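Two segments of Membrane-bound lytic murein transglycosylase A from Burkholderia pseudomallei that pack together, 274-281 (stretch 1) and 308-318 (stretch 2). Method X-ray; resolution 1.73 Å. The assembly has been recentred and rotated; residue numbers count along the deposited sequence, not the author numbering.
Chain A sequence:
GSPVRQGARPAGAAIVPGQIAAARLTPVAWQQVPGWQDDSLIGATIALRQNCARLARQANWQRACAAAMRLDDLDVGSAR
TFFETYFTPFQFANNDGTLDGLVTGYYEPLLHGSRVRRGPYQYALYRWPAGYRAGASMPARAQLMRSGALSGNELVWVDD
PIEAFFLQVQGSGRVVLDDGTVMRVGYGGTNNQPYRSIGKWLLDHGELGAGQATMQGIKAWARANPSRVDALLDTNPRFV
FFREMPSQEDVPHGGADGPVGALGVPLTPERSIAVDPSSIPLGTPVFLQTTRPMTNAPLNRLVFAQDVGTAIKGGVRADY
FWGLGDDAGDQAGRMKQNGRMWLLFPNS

Stretch 1, residues 274-281: AVDPSSIP
Stretch 2 308-318: VGTAIKGGVRA

Two direct hydrogen bonds join the stretches, both at Gly314. Asp276, with chi1 t (174°) and CA-to-CB directed toward stretch 2, accepts Gly314 N at OD2 (3.0 Å, nearly linear at 169°); its OD1 accepts Ser278 N (3.1 Å). Ser279, chi1 m, gives its OG proton to Gly314 O (2.7 Å). Gly314 has phi/psi 134/-160, where a CB would jam against the preceding carbonyl O, so glycine fits. Residues 277-279 have helical phi/psi without regular helical bonds; Ser279 N and Ile280 N both donate to Asp276 O (2.9 and 3.0 Å). Two waters bridge backbone atoms of the stretches: water 2 accepts from Asp276 N (2.9 Å) and donates to Gly315 O (3.0 Å) and Arg317 O (2.8 Å); water 1 lies 2.7 Å from Val275 O and accepts from Gly309 N (2.9 Å). Stretch 2 is loop and turn before its strand at Ala318. CA registers pair Ala274 with Val308 (4.5 Å), Val275 with Ala318 (5.1 Å), Asp276 with Lys313 (5.0 Å) and Ser279 with Gly315 (5.4 Å). CA-H...O contacts run from Ala318 CA to Ala274 O (3.4 Å) and Val308 CA to Val275 O (3.6 Å). Small, buried Ala274 points its CB toward stretch 2, 4.0 Å from Val308 N. A type I turn from Gly309 ends at buried Ile312 (m, m), whose CG2 lies 3.6 Å from Ala274 O. Exposed Pro277 CG meets Val308 CG1 (3.9 Å; Val308 chi1 m). The contact buries 522 Å².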

# COMPACT_ATOMS: atom_id res chain seq x y z
N ALA A 274 2.13 -5.09 5.58
CA ALA A 274 1.62 -4.76 6.89
C ALA A 274 0.91 -5.97 7.51
O ALA A 274 0.20 -6.72 6.80
CB ALA A 274 0.64 -3.57 6.77
N VAL A 275 1.16 -6.19 8.81
CA VAL A 275 0.66 -7.34 9.55
C VAL A 275 0.01 -6.90 10.87
O VAL A 275 0.15 -5.76 11.32
CB VAL A 275 1.75 -8.39 9.86
CG1 VAL A 275 2.27 -8.93 8.58
CG2 VAL A 275 2.89 -7.71 10.69
N ASP A 276 -0.63 -7.86 11.53
CA ASP A 276 -1.03 -7.67 12.94
C ASP A 276 0.18 -8.09 13.76
O ASP A 276 0.57 -9.27 13.77
CB ASP A 276 -2.28 -8.52 13.25
CG ASP A 276 -2.66 -8.49 14.74
OD1 ASP A 276 -1.81 -8.04 15.55
OD2 ASP A 276 -3.81 -8.91 15.06
N PRO A 277 0.90 -7.15 14.40
CA PRO A 277 2.24 -7.51 14.91
C PRO A 277 2.17 -8.46 16.10
O PRO A 277 3.19 -9.06 16.43
CB PRO A 277 2.86 -6.15 15.29
CG PRO A 277 1.64 -5.34 15.71
CD PRO A 277 0.53 -5.76 14.70
N SER A 278 1.02 -8.60 16.76
CA SER A 278 0.92 -9.61 17.79
C SER A 278 0.81 -11.01 17.23
O SER A 278 1.05 -11.97 17.96
CB SER A 278 -0.26 -9.32 18.73
OG SER A 278 -1.48 -9.65 18.08
N SER A 279 0.50 -11.18 15.92
CA SER A 279 0.58 -12.47 15.25
C SER A 279 1.90 -12.68 14.53
O SER A 279 2.47 -13.77 14.59
CB SER A 279 -0.61 -12.58 14.24
OG SER A 279 -1.85 -12.67 14.95
N ILE A 280 2.41 -11.65 13.87
CA ILE A 280 3.63 -11.70 13.08
C ILE A 280 4.48 -10.50 13.48
O ILE A 280 4.21 -9.35 13.09
CB ILE A 280 3.29 -11.64 11.56
CG1 ILE A 280 2.30 -12.75 11.20
CG2 ILE A 280 4.57 -11.76 10.77
CD1 ILE A 280 1.74 -12.59 9.72
N PRO A 281 5.53 -10.72 14.26
CA PRO A 281 6.34 -9.58 14.75
C PRO A 281 6.98 -8.82 13.60
O PRO A 281 7.39 -9.39 12.59
CB PRO A 281 7.42 -10.26 15.61
CG PRO A 281 6.84 -11.60 15.99
CD PRO A 281 5.96 -12.02 14.82
N VAL A 308 2.30 -1.94 9.98
CA VAL A 308 1.07 -2.36 10.62
C VAL A 308 -0.04 -1.46 10.08
O VAL A 308 0.23 -0.46 9.41
CB VAL A 308 1.15 -2.23 12.17
CG1 VAL A 308 2.38 -2.99 12.74
CG2 VAL A 308 1.17 -0.79 12.58
N GLY A 309 -1.29 -1.80 10.38
CA GLY A 309 -2.40 -0.97 9.95
C GLY A 309 -3.63 -1.15 10.81
O GLY A 309 -3.87 -2.23 11.36
N THR A 310 -4.45 -0.08 10.90
CA THR A 310 -5.57 -0.18 11.82
C THR A 310 -6.60 -1.21 11.37
O THR A 310 -7.26 -1.82 12.22
CB THR A 310 -6.20 1.20 11.99
OG1 THR A 310 -6.64 1.63 10.71
CG2 THR A 310 -5.20 2.18 12.45
N ALA A 311 -6.68 -1.52 10.07
CA ALA A 311 -7.60 -2.54 9.61
C ALA A 311 -7.00 -3.95 9.59
O ALA A 311 -7.74 -4.91 9.29
CB ALA A 311 -8.06 -2.20 8.21
N ILE A 312 -5.71 -4.12 9.88
CA ILE A 312 -5.00 -5.40 9.64
C ILE A 312 -4.92 -6.12 10.97
O ILE A 312 -4.00 -5.90 11.78
CB ILE A 312 -3.62 -5.18 9.03
CG1 ILE A 312 -3.72 -4.27 7.83
CG2 ILE A 312 -2.90 -6.54 8.68
CD1 ILE A 312 -4.78 -4.74 6.77
N LYS A 313 -5.93 -6.94 11.23
CA LYS A 313 -6.04 -7.64 12.50
C LYS A 313 -6.29 -9.12 12.23
O LYS A 313 -7.09 -9.46 11.36
CB LYS A 313 -7.16 -7.03 13.34
CG LYS A 313 -6.84 -5.57 13.82
CD LYS A 313 -5.71 -5.56 14.86
CE LYS A 313 -5.45 -4.15 15.43
NZ LYS A 313 -4.98 -3.24 14.35
N GLY A 314 -5.63 -10.00 12.95
CA GLY A 314 -5.89 -11.41 12.86
C GLY A 314 -4.61 -12.21 12.78
O GLY A 314 -3.52 -11.72 13.12
N GLY A 315 -4.71 -13.44 12.29
CA GLY A 315 -3.55 -14.30 12.22
C GLY A 315 -2.94 -14.25 10.84
O GLY A 315 -2.02 -13.48 10.51
N VAL A 316 -3.48 -15.11 9.98
CA VAL A 316 -3.01 -15.13 8.59
C VAL A 316 -3.73 -13.98 7.94
O VAL A 316 -4.85 -14.11 7.43
CB VAL A 316 -3.34 -16.46 7.89
CG1 VAL A 316 -2.81 -16.47 6.40
CG2 VAL A 316 -2.71 -17.66 8.70
N ARG A 317 -3.09 -12.82 7.95
CA ARG A 317 -3.71 -11.59 7.48
C ARG A 317 -2.59 -10.66 7.03
O ARG A 317 -1.66 -10.41 7.82
CB ARG A 317 -4.49 -10.94 8.63
CG ARG A 317 -5.23 -9.69 8.20
CD ARG A 317 -6.43 -10.05 7.24
NE ARG A 317 -7.16 -8.77 6.95
CZ ARG A 317 -6.89 -7.92 5.96
NH1 ARG A 317 -5.96 -8.19 5.08
NH2 ARG A 317 -7.54 -6.76 5.84
N ALA A 318 -2.70 -10.08 5.83
CA ALA A 318 -1.65 -9.16 5.42
C ALA A 318 -2.24 -8.05 4.55
O ALA A 318 -3.20 -8.28 3.77
CB ALA A 318 -0.55 -9.92 4.67
O HOH W 1 -1.76 -4.08 12.09
O HOH W 2 -1.17 -10.56 10.55